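Local coordinates for SEC-C motif domain protein (PDB 2I9W) that binds two zinc ions through cysteine clusters that flank a cystatin-like (NTF2-type) domain, its cellular role being otherwise unknown, at residues N14-A19 with K120-T125; Y61-L66 with E70-T75; T75-Q80 with V139-K144; D82-K87 with F153-V158; C170-G173 with R178-G181. All coordinates share one frame; numbering follows the deposited sequence.

Contact 1. Residues N14-A19 with K120-T125; sequences NPALNA and KAYFKT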
# COMPACT_ATOMS: atom_id res chain seq x y z
N ASN A 14 -15.53 5.18 4.48
CA ASN A 14 -15.33 4.35 5.66
C ASN A 14 -16.70 3.96 6.25
O ASN A 14 -17.34 4.76 6.93
CB ASN A 14 -14.46 5.07 6.70
CG ASN A 14 -14.27 4.27 7.96
OD1 ASN A 14 -14.82 3.15 8.13
ND2 ASN A 14 -13.49 4.81 8.87
N PRO A 15 -17.15 2.72 5.97
CA PRO A 15 -18.48 2.37 6.48
C PRO A 15 -18.61 2.32 8.01
O PRO A 15 -19.73 2.31 8.53
CB PRO A 15 -18.76 1.00 5.83
CG PRO A 15 -17.50 0.52 5.29
CD PRO A 15 -16.54 1.63 5.19
N ALA A 16 -17.48 2.34 8.72
CA ALA A 16 -17.45 2.23 10.17
C ALA A 16 -17.56 3.58 10.85
O ALA A 16 -17.65 3.64 12.08
CB ALA A 16 -16.18 1.50 10.63
N LEU A 17 -17.62 4.66 10.07
CA LEU A 17 -17.63 6.01 10.62
C LEU A 17 -18.63 6.91 9.88
O LEU A 17 -18.66 6.95 8.66
CB LEU A 17 -16.23 6.62 10.54
CG LEU A 17 -15.98 8.03 11.10
CD1 LEU A 17 -16.01 8.10 12.61
CD2 LEU A 17 -14.67 8.51 10.60
N ASN A 18 -19.45 7.61 10.66
CA ASN A 18 -20.30 8.68 10.16
C ASN A 18 -19.66 9.93 10.75
O ASN A 18 -19.77 10.20 11.94
CB ASN A 18 -21.75 8.48 10.59
CG ASN A 18 -22.68 9.53 10.02
OD1 ASN A 18 -22.74 10.64 10.52
ND2 ASN A 18 -23.51 9.15 9.04
N ALA A 19 -18.90 10.64 9.92
CA ALA A 19 -18.07 11.74 10.38
C ALA A 19 -18.75 13.09 10.18
O ALA A 19 -19.71 13.21 9.41
CB ALA A 19 -16.73 11.72 9.64
N LYS A 120 -9.04 -2.50 7.80
CA LYS A 120 -10.10 -3.32 7.26
C LYS A 120 -10.48 -2.77 5.90
O LYS A 120 -10.83 -1.58 5.78
CB LYS A 120 -11.32 -3.33 8.18
CG LYS A 120 -11.05 -4.00 9.50
CD LYS A 120 -12.24 -4.03 10.44
CE LYS A 120 -11.80 -4.72 11.72
NZ LYS A 120 -12.91 -5.06 12.64
N ALA A 121 -10.37 -3.61 4.89
CA ALA A 121 -10.81 -3.26 3.54
C ALA A 121 -12.13 -3.95 3.25
O ALA A 121 -12.22 -5.18 3.26
CB ALA A 121 -9.77 -3.69 2.50
N TYR A 122 -13.18 -3.15 2.99
CA TYR A 122 -14.53 -3.67 2.93
C TYR A 122 -14.89 -4.01 1.51
O TYR A 122 -14.41 -3.39 0.59
CB TYR A 122 -15.55 -2.66 3.48
CG TYR A 122 -15.43 -2.46 4.97
CD1 TYR A 122 -14.50 -1.59 5.50
CD2 TYR A 122 -16.29 -3.12 5.86
CE1 TYR A 122 -14.38 -1.38 6.89
CE2 TYR A 122 -16.16 -2.94 7.26
CZ TYR A 122 -15.20 -2.06 7.75
OH TYR A 122 -15.09 -1.85 9.11
N PHE A 123 -15.73 -5.02 1.32
CA PHE A 123 -16.20 -5.31 -0.01
C PHE A 123 -17.58 -5.92 0.04
O PHE A 123 -18.02 -6.39 1.09
CB PHE A 123 -15.20 -6.19 -0.78
CG PHE A 123 -14.93 -7.52 -0.12
CD1 PHE A 123 -13.95 -7.63 0.88
CD2 PHE A 123 -15.65 -8.64 -0.47
CE1 PHE A 123 -13.71 -8.81 1.51
CE2 PHE A 123 -15.40 -9.85 0.14
CZ PHE A 123 -14.42 -9.93 1.13
N LYS A 124 -18.29 -5.88 -1.08
CA LYS A 124 -19.65 -6.43 -1.15
C LYS A 124 -19.67 -7.78 -1.85
O LYS A 124 -18.96 -8.01 -2.84
CB LYS A 124 -20.60 -5.44 -1.83
CG LYS A 124 -20.93 -4.22 -0.98
N THR A 125 -20.46 -8.69 -1.30
CA THR A 125 -20.67 -10.03 -1.87
C THR A 125 -22.19 -10.28 -1.89
O THR A 125 -22.95 -9.52 -1.25
CB THR A 125 -19.93 -11.13 -1.03
OG1 THR A 125 -20.37 -11.08 0.35
CG2 THR A 125 -18.39 -10.94 -1.10

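Contact 2. Residues Y61-L66 with E70-T75; sequences YSAFVL and EYIVKT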
# COMPACT_ATOMS: atom_id res chain seq x y z
N TYR A 61 -4.81 1.13 -1.49
CA TYR A 61 -6.24 0.83 -1.47
C TYR A 61 -6.99 1.56 -2.61
O TYR A 61 -7.72 0.97 -3.38
CB TYR A 61 -6.86 1.20 -0.11
CG TYR A 61 -8.34 1.05 -0.17
CD1 TYR A 61 -8.92 -0.18 -0.06
CD2 TYR A 61 -9.16 2.14 -0.41
CE1 TYR A 61 -10.31 -0.37 -0.19
CE2 TYR A 61 -10.53 2.00 -0.56
CZ TYR A 61 -11.11 0.72 -0.45
OH TYR A 61 -12.47 0.55 -0.56
N SER A 62 -6.74 2.86 -2.72
CA SER A 62 -7.38 3.67 -3.79
C SER A 62 -6.95 3.19 -5.18
O SER A 62 -7.75 3.22 -6.12
CB SER A 62 -7.01 5.14 -3.59
OG SER A 62 -7.55 5.56 -2.36
N ALA A 63 -5.72 2.68 -5.30
CA ALA A 63 -5.25 2.11 -6.58
C ALA A 63 -5.97 0.78 -6.86
O ALA A 63 -6.21 0.47 -8.00
CB ALA A 63 -3.71 1.94 -6.56
N PHE A 64 -6.33 0.01 -5.84
CA PHE A 64 -7.16 -1.20 -6.04
C PHE A 64 -8.53 -0.79 -6.58
O PHE A 64 -9.00 -1.27 -7.62
CB PHE A 64 -7.32 -1.98 -4.73
CG PHE A 64 -6.04 -2.67 -4.27
CD1 PHE A 64 -5.29 -3.38 -5.20
CD2 PHE A 64 -5.64 -2.67 -2.97
CE1 PHE A 64 -4.13 -4.04 -4.83
CE2 PHE A 64 -4.46 -3.33 -2.60
CZ PHE A 64 -3.72 -3.99 -3.56
N VAL A 65 -9.16 0.15 -5.88
CA VAL A 65 -10.52 0.56 -6.23
C VAL A 65 -10.59 1.12 -7.65
O VAL A 65 -11.51 0.75 -8.42
CB VAL A 65 -11.06 1.61 -5.22
CG1 VAL A 65 -12.48 2.12 -5.68
CG2 VAL A 65 -11.09 1.03 -3.84
N LEU A 66 -9.62 1.98 -8.00
CA LEU A 66 -9.60 2.67 -9.29
C LEU A 66 -8.89 1.90 -10.40
O LEU A 66 -8.89 2.33 -11.55
CB LEU A 66 -9.00 4.08 -9.13
CG LEU A 66 -9.74 5.02 -8.14
CD1 LEU A 66 -8.96 6.33 -7.91
CD2 LEU A 66 -11.22 5.35 -8.54
N GLU A 70 -0.28 -0.66 -12.00
CA GLU A 70 1.09 -0.15 -12.06
C GLU A 70 1.52 0.45 -10.72
O GLU A 70 2.66 0.19 -10.22
CB GLU A 70 1.27 0.87 -13.18
CG GLU A 70 0.50 2.24 -13.03
CD GLU A 70 -1.07 2.18 -13.08
OE1 GLU A 70 -1.69 1.30 -13.76
OE2 GLU A 70 -1.65 3.07 -12.44
N TYR A 71 0.62 1.23 -10.12
CA TYR A 71 0.89 1.83 -8.81
C TYR A 71 1.13 0.74 -7.73
O TYR A 71 2.03 0.85 -6.91
CB TYR A 71 -0.24 2.79 -8.38
CG TYR A 71 0.10 3.58 -7.16
CD1 TYR A 71 0.87 4.73 -7.26
CD2 TYR A 71 -0.32 3.18 -5.89
CE1 TYR A 71 1.22 5.43 -6.15
CE2 TYR A 71 0.02 3.90 -4.75
CZ TYR A 71 0.78 5.05 -4.89
OH TYR A 71 1.18 5.80 -3.81
N ILE A 72 0.36 -0.32 -7.77
CA ILE A 72 0.47 -1.41 -6.80
C ILE A 72 1.85 -2.10 -6.95
O ILE A 72 2.55 -2.35 -5.97
CB ILE A 72 -0.71 -2.45 -6.98
CG1 ILE A 72 -2.05 -1.77 -6.71
CG2 ILE A 72 -0.55 -3.65 -6.06
CD1 ILE A 72 -2.18 -1.17 -5.28
N VAL A 73 2.24 -2.37 -8.19
CA VAL A 73 3.58 -2.94 -8.41
C VAL A 73 4.70 -2.00 -7.93
O VAL A 73 5.60 -2.43 -7.17
CB VAL A 73 3.83 -3.30 -9.88
CG1 VAL A 73 5.28 -3.82 -10.06
CG2 VAL A 73 2.80 -4.32 -10.36
N LYS A 74 4.66 -0.73 -8.32
CA LYS A 74 5.78 0.16 -8.12
C LYS A 74 5.90 0.58 -6.66
O LYS A 74 6.94 1.07 -6.28
CB LYS A 74 5.71 1.42 -8.99
CG LYS A 74 5.74 1.16 -10.51
CD LYS A 74 7.11 0.71 -10.98
N THR A 75 4.86 0.39 -5.86
CA THR A 75 4.97 0.66 -4.44
C THR A 75 5.24 -0.62 -3.63
O THR A 75 5.18 -0.57 -2.39
CB THR A 75 3.73 1.40 -3.85
OG1 THR A 75 2.54 0.65 -4.09
CG2 THR A 75 3.59 2.82 -4.48

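Contact 3. Residues T75-Q80 with V139-K144; sequences TTLPAQ and VKIKNK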
# COMPACT_ATOMS: atom_id res chain seq x y z
N THR A 75 4.86 0.39 -5.86
CA THR A 75 4.97 0.66 -4.44
C THR A 75 5.24 -0.62 -3.63
O THR A 75 5.18 -0.57 -2.39
CB THR A 75 3.73 1.40 -3.85
OG1 THR A 75 2.54 0.65 -4.09
CG2 THR A 75 3.59 2.82 -4.48
N THR A 76 5.48 -1.75 -4.31
CA THR A 76 5.95 -2.97 -3.65
C THR A 76 7.47 -2.97 -3.60
O THR A 76 8.12 -2.43 -4.51
CB THR A 76 5.44 -4.20 -4.40
OG1 THR A 76 4.03 -4.13 -4.45
CG2 THR A 76 5.81 -5.52 -3.68
N LEU A 77 8.02 -3.53 -2.53
CA LEU A 77 9.47 -3.70 -2.38
C LEU A 77 10.09 -4.03 -3.72
O LEU A 77 9.64 -4.98 -4.36
CB LEU A 77 9.79 -4.83 -1.39
CG LEU A 77 11.29 -4.88 -1.04
CD1 LEU A 77 11.66 -3.72 -0.11
CD2 LEU A 77 11.66 -6.21 -0.41
N PRO A 78 11.07 -3.21 -4.19
CA PRO A 78 11.61 -3.42 -5.56
C PRO A 78 12.05 -4.88 -5.88
O PRO A 78 11.78 -5.37 -6.97
CB PRO A 78 12.76 -2.41 -5.63
CG PRO A 78 12.35 -1.30 -4.67
CD PRO A 78 11.69 -2.04 -3.55
N ALA A 79 12.68 -5.56 -4.93
CA ALA A 79 13.12 -6.96 -5.08
C ALA A 79 12.01 -7.95 -5.33
O ALA A 79 12.29 -9.07 -5.75
CB ALA A 79 13.94 -7.40 -3.85
N GLN A 80 10.76 -7.57 -5.02
CA GLN A 80 9.60 -8.45 -5.20
C GLN A 80 8.81 -8.14 -6.47
O GLN A 80 7.91 -8.89 -6.83
CB GLN A 80 8.64 -8.31 -4.01
CG GLN A 80 9.18 -8.84 -2.71
CD GLN A 80 8.20 -8.72 -1.57
OE1 GLN A 80 7.62 -7.66 -1.35
NE2 GLN A 80 8.00 -9.80 -0.83
N VAL A 139 8.59 -1.02 4.51
CA VAL A 139 10.00 -0.72 4.74
C VAL A 139 10.33 0.59 4.05
O VAL A 139 9.85 0.85 2.94
CB VAL A 139 10.96 -1.86 4.30
CG1 VAL A 139 10.95 -2.07 2.79
CG2 VAL A 139 12.39 -1.60 4.83
N LYS A 140 11.14 1.40 4.73
CA LYS A 140 11.68 2.64 4.21
C LYS A 140 13.05 2.36 3.58
O LYS A 140 13.97 1.84 4.26
CB LYS A 140 11.78 3.69 5.33
CG LYS A 140 11.51 5.12 4.88
CD LYS A 140 11.60 6.16 6.02
CE LYS A 140 10.75 7.42 5.68
N ILE A 141 13.17 2.75 2.31
CA ILE A 141 14.38 2.61 1.51
C ILE A 141 14.82 3.96 0.93
O ILE A 141 14.02 4.67 0.33
CB ILE A 141 14.18 1.65 0.34
CG1 ILE A 141 13.76 0.25 0.83
CG2 ILE A 141 15.47 1.60 -0.50
CD1 ILE A 141 13.26 -0.63 -0.37
N LYS A 142 16.10 4.28 1.10
CA LYS A 142 16.67 5.52 0.53
C LYS A 142 16.76 5.48 -1.00
O LYS A 142 16.94 4.41 -1.59
CB LYS A 142 18.05 5.78 1.12
CG LYS A 142 18.01 6.22 2.56
N ASN A 143 16.62 6.65 -1.64
CA ASN A 143 16.90 6.75 -3.08
C ASN A 143 18.39 6.53 -3.27
O ASN A 143 19.18 6.78 -2.35
CB ASN A 143 16.47 8.11 -3.64
N LYS A 144 18.78 6.02 -4.44
CA LYS A 144 20.20 5.92 -4.82
C LYS A 144 20.50 7.12 -5.70
O LYS A 144 21.15 7.02 -6.73
CB LYS A 144 20.47 4.62 -5.58

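Contact 4. Residues D82-K87 with F153-V158; sequences DLLDIK and FLDPTV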
# COMPACT_ATOMS: atom_id res chain seq x y z
N ASP A 82 9.26 -8.04 -9.75
CA ASP A 82 9.28 -9.06 -10.82
C ASP A 82 8.57 -10.37 -10.46
O ASP A 82 8.36 -11.21 -11.32
CB ASP A 82 10.71 -9.36 -11.26
CG ASP A 82 11.35 -8.23 -12.06
OD1 ASP A 82 10.65 -7.21 -12.34
OD2 ASP A 82 12.55 -8.36 -12.40
N LEU A 83 8.21 -10.55 -9.21
CA LEU A 83 7.44 -11.70 -8.77
C LEU A 83 5.94 -11.48 -8.84
O LEU A 83 5.20 -12.42 -8.66
CB LEU A 83 7.83 -12.07 -7.33
CG LEU A 83 9.31 -12.48 -7.11
CD1 LEU A 83 9.52 -12.88 -5.65
CD2 LEU A 83 9.78 -13.56 -8.03
N LEU A 84 5.50 -10.24 -9.09
CA LEU A 84 4.06 -9.93 -9.17
C LEU A 84 3.56 -10.15 -10.59
O LEU A 84 4.34 -10.08 -11.52
CB LEU A 84 3.81 -8.48 -8.76
CG LEU A 84 4.32 -8.07 -7.39
CD1 LEU A 84 4.20 -6.55 -7.22
CD2 LEU A 84 3.55 -8.87 -6.32
N ASP A 85 2.27 -10.46 -10.74
CA ASP A 85 1.63 -10.70 -12.02
C ASP A 85 0.61 -9.57 -12.15
O ASP A 85 -0.45 -9.60 -11.53
CB ASP A 85 0.96 -12.08 -12.04
CG ASP A 85 0.18 -12.36 -13.32
OD1 ASP A 85 -0.20 -11.43 -14.05
OD2 ASP A 85 -0.05 -13.55 -13.57
N ILE A 86 0.96 -8.57 -12.94
CA ILE A 86 0.20 -7.32 -12.97
C ILE A 86 -1.20 -7.57 -13.54
O ILE A 86 -2.18 -6.97 -13.12
CB ILE A 86 0.98 -6.24 -13.78
CG1 ILE A 86 0.32 -4.88 -13.65
CG2 ILE A 86 1.09 -6.64 -15.22
CD1 ILE A 86 1.27 -3.74 -13.85
N LYS A 87 -1.31 -8.49 -14.48
CA LYS A 87 -2.62 -8.84 -15.02
C LYS A 87 -3.55 -9.45 -13.96
O LYS A 87 -4.74 -9.16 -13.96
CB LYS A 87 -2.44 -9.78 -16.20
CG LYS A 87 -2.74 -9.11 -17.53
CD LYS A 87 -1.82 -7.90 -17.83
CE LYS A 87 -1.92 -7.51 -19.32
N PHE A 153 5.82 -1.48 0.29
CA PHE A 153 5.04 -2.56 0.88
C PHE A 153 5.80 -3.87 0.81
O PHE A 153 6.31 -4.23 -0.26
CB PHE A 153 3.70 -2.69 0.13
CG PHE A 153 2.91 -3.90 0.50
CD1 PHE A 153 2.37 -4.04 1.74
CD2 PHE A 153 2.65 -4.88 -0.44
CE1 PHE A 153 1.57 -5.14 2.05
CE2 PHE A 153 1.87 -5.97 -0.14
CZ PHE A 153 1.35 -6.13 1.11
N LEU A 154 5.88 -4.58 1.93
CA LEU A 154 6.48 -5.94 2.00
C LEU A 154 5.38 -6.95 1.71
O LEU A 154 4.47 -7.14 2.52
CB LEU A 154 7.10 -6.20 3.39
CG LEU A 154 8.34 -5.42 3.77
CD1 LEU A 154 8.82 -5.90 5.15
CD2 LEU A 154 9.45 -5.51 2.74
N ASP A 155 5.40 -7.56 0.52
CA ASP A 155 4.30 -8.45 0.09
C ASP A 155 4.54 -9.82 0.74
O ASP A 155 5.57 -10.45 0.47
CB ASP A 155 4.23 -8.53 -1.42
CG ASP A 155 2.95 -9.15 -1.92
OD1 ASP A 155 2.57 -10.23 -1.40
OD2 ASP A 155 2.31 -8.58 -2.84
N PRO A 156 3.63 -10.25 1.64
CA PRO A 156 3.84 -11.53 2.31
C PRO A 156 3.32 -12.72 1.51
O PRO A 156 3.48 -13.86 1.95
CB PRO A 156 3.02 -11.38 3.60
CG PRO A 156 1.89 -10.61 3.18
CD PRO A 156 2.36 -9.65 2.08
N THR A 157 2.72 -12.47 0.34
CA THR A 157 2.12 -13.54 -0.46
C THR A 157 3.04 -14.11 -1.56
O THR A 157 2.84 -15.23 -2.02
CB THR A 157 0.79 -13.08 -1.12
OG1 THR A 157 1.11 -12.16 -2.18
CG2 THR A 157 -0.19 -12.40 -0.11
N VAL A 158 4.06 -13.37 -2.00
CA VAL A 158 4.93 -13.84 -3.08
C VAL A 158 5.93 -14.90 -2.58
O VAL A 158 6.50 -14.78 -1.49
CB VAL A 158 5.70 -12.67 -3.76
CG1 VAL A 158 4.74 -11.74 -4.44
CG2 VAL A 158 6.51 -11.92 -2.78

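Contact 5. Residues C170-G173 with R178-G181; sequences CGSG and RCCG. With ZN (zinc ion), chain C.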
# COMPACT_ATOMS: atom_id res chain seq x y z
N CYS A 170 15.73 -5.68 1.01
CA CYS A 170 15.45 -4.23 0.95
C CYS A 170 16.67 -3.39 0.71
O CYS A 170 16.56 -2.21 0.40
CB CYS A 170 14.77 -3.72 2.23
SG CYS A 170 15.81 -3.54 3.63
N GLY A 171 17.85 -3.98 0.89
CA GLY A 171 19.11 -3.26 0.64
C GLY A 171 19.68 -2.55 1.86
O GLY A 171 20.66 -1.80 1.76
N SER A 172 19.12 -2.82 3.03
CA SER A 172 19.61 -2.21 4.29
C SER A 172 21.03 -2.55 4.70
O SER A 172 21.64 -1.82 5.51
CB SER A 172 18.70 -2.66 5.46
OG SER A 172 18.85 -4.05 5.73
N GLY A 173 21.53 -3.70 4.22
CA GLY A 173 22.81 -4.27 4.69
C GLY A 173 22.69 -5.18 5.91
O GLY A 173 23.62 -5.90 6.22
N ARG A 178 17.27 -10.39 10.42
CA ARG A 178 17.28 -9.28 11.41
C ARG A 178 16.68 -8.01 10.80
O ARG A 178 16.89 -6.87 11.30
CB ARG A 178 18.70 -8.99 11.90
CG ARG A 178 19.23 -9.98 12.94
CD ARG A 178 18.69 -9.72 14.37
NE ARG A 178 19.23 -8.51 15.02
CZ ARG A 178 18.90 -8.09 16.25
NH1 ARG A 178 18.03 -8.79 16.99
NH2 ARG A 178 19.42 -6.97 16.74
N CYS A 179 15.97 -8.20 9.69
CA CYS A 179 15.41 -7.06 8.93
C CYS A 179 14.02 -7.40 8.41
O CYS A 179 13.16 -7.64 9.20
CB CYS A 179 16.35 -6.57 7.82
SG CYS A 179 16.03 -4.91 7.16
N CYS A 180 13.81 -7.44 7.09
CA CYS A 180 12.45 -7.66 6.56
C CYS A 180 11.92 -9.07 6.85
O CYS A 180 10.71 -9.28 6.93
CB CYS A 180 12.41 -7.30 5.08
SG CYS A 180 12.67 -5.52 4.75
N GLY A 181 12.84 -10.02 7.06
CA GLY A 181 12.49 -11.39 7.46
C GLY A 181 11.89 -11.52 8.85
O GLY A 181 11.28 -12.55 9.14
ZN ZN C . 15.02 -5.31 4.99

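Contact 1. Residues N14-A19 with K120-T125
A proline-bearing beta turn of the N-terminal zinc-binding region rests on an aromatic side chain of the central sheet, P15 and A16 meeting Y122 of strand 114-125. P15 points CG at one face of the Y122 ring: CG stands 3.7 Å from the ring centroid, only 15° off the ring normal, which makes this a CH-pi contact. The proline is displaced toward the rim near the root of the tyrosine, where P15 CG is 3.6 Å from Y122 CG, and P15 CD follows along the same side, 3.8 Å from Y122 CD1. At the far end of the phenol, A16 CB lies 3.8 Å from Y122 OH, so the two consecutive turn residues span the length of the tyrosine.

No hydrogen bond joins the two segments; the touching surface is small and lies at the exterior, where a zinc-bearing loop region meets the cystatin-like domain. The turn from N14 to L17 is of type I, closed by the backbone bond from L17 N to N14 O, and an Asx turn is built into it. N14 OD1 accepts from A16 N at 2.8 Å, the donor standing above the carbonyl plane. N14 holds CG anti to its backbone N (chi1 178°); this carries OD1 forward to A16 N, a second bond across the corner that probably steadies it.

Y122 OH has its polar partner in E102 of strand 97-107, the neighbouring strand, and the side chains of N14 and A16 touch that same glutamate.

Contact 2. Residues Y61-L66 with E70-T75
A63 and F64 on helix 53-66 face Y71 and I72 on helix 69-74 across a helical hairpin, the short axes 9.2 Å apart and running nearly antiparallel at 150°. The small bump is the A63 methyl. It sits between two larger side chains of the opposite helix, with A63 CB 3.7 Å from Y71 CD2 on one flank and the same distance from I72 CD1 on the other. The larger projection comes the other way: I72 reaches past A63 to lie over a face of the F64 ring.

There the delta methyl does most of the touching. I72 CD1 stands 3.7 Å from the F64 ring centroid, 21° from the normal and shifted toward the rim, closest to CE1 at 3.5 Å. CG1 and CG2 follow along the same CE1 side, so the branched isoleucine spreads over that part of the ring, its chain crossing the phenylalanine at about a right angle. Elsewhere, F64 meets W92 edge-to-face.

T75 CG2 lies over one face of the Y71 ring, and H34 stacks edge-to-face with it. T75 OG1 donates to Y71 O at 2.9 Å, while T75 N reaches the same oxygen from the opposite face of its plane.

The A63/F64–Y71/I72 patch is apolar, without a hydrogen bond. Polar ties flank it, one turn earlier on helix 53-66: T59 bonds the Y71 hydroxyl, and R60 bonds T75 OG1 and I72 O. Shape fills the middle and hydrogen bonds pin its border.

Contact 3. Residues T75-Q80 with V139-K144
L77 and I141 set their chains at about a right angle, and both side chains end in methyls that press together: L77 CD1 is 3.5 Å from I141 CD1. The same leucine methyl also touches V139, whose chain it meets at a slant, with L77 CD1 3.4 Å from V139 CG1. Both separations are shorter than usual van der Waals contact, so the methyl is pressed into the notch between the two branched side chains, both on the strand side of it. The leucine places it there by extending CG away from its backbone N (chi1 -171°), while V139 turns CG1 into the position between its backbone N and carbonyl carbon.

V139 and I141 are next-but-one neighbours on strand 128-142 of the antiparallel sheet of this cystatin-like domain, and so offer adjacent methyls on one face. L77 belongs to the link between helices 69-74 and 78-81, a link tied to the outermost strand 149-153 by backbone bonds of T75 and L77 with F153.

P78 adds a looser touch. The CD corner of its ring meets the delta methyl of I141, P78 CD lying 3.8 Å from I141 CD1 where the contact approaches the surface. Toward the second zinc site, L77 and V139 also pack against C170.

Contact 4. Residues D82-K87 with F153-V158
L84 and V158 make the close part of a contact between two loops of the NTF2-like domain, one leading into helix 86-95 and the other leaving the edge strand 149-153. L84 CD2 fits against V158 CG1 at 3.6 Å, the two chains slanting past each other, and this single methyl also faces the carboxylate of D155, 3.7 Å from OD2. L84 brings the methyl there with CG anti to its carbonyl carbon (chi1 -56°), while its other methyl, CD1, packs on V73 and T76.

The outer part is looser. L83 lies exposed and meets V158 only at the roots of the side chains, CB to CB at 4.2 Å; L83 also touches M160.

D155 is kept in place by its own loop. Its OD1 accepts from T157 N, closing an Asx turn, and from T157 OG1 in an unusually short bond, and the two together hold the carboxylate with OD2 on the L84 side. The backbone oxygen of D155 accepts a hydrogen bond from Q80 NE2. Within the Asx turn, T157 N meets D155 OD1 at 2.8 Å, nearly in line with the C-O bond of the carboxylate.

Contact 5. Residues C170-G173 with R178-G181
C170, C179 and C180 meet through a zinc ion in the SEC-C motif, and metal coordination dominates the contact. C170 SG, C179 SG and C180 SG each lie 2.4 Å from the zinc, and C168 supplies the fourth sulfur. The three thiolates come from different torsions: C179 extends SG anti to its backbone N (chi1 -162°), C180 swings it anti to the carbonyl carbon, and C170 tucks SG between its own backbone N and carbonyl carbon. The differing torsions, with the unusual backbone of C179, let C179 and C180 face one metal.

Van der Waals contact brings C170 CB to 3.7 Å from C180 SG. Beyond the site, V139 packs on C180, and H114 on C179 and C180.

A close polar approach, with no hydrogen bond assigned, sets S172 OG 3.3 Å from C179 SG; the serine hydroxyl is bonded to E174 N.

Among hydrogen bonds, S172 N makes a weak one to C170 SG (3.4 Å, 142°) within the same tight loop. That loop turns at G171 and G173, both at positive phi, where a beta carbon would crowd the preceding carbonyl oxygen.

Four cysteine sulfurs around one ion are consistent with a tightly held, structural zinc, and the weak N-H bond would probably temper a little of the charge gathered on C170.

Contacts 2, 3 and 4 fall within the NTF2-like range, contact 1 joins that domain to the N-terminal zinc-binding region, and contact 5 lies in the SEC-C motif. Contact 2 is nested inside the loop closed by contact 1, whereas contacts 3 and 4 interleave along the chain, their centres about 13 Å apart. T75 links contact 2 to contact 3 and bonds through its backbone to F153 in contact 4. Contacts 1 and 3 use neighbouring strands, 114-125 and 128-142, yet their centres are about 30 Å apart. Contact 5 follows last, its centre about 11 Å from that of contact 3, so the central sheet carries a zinc-bearing region toward each end.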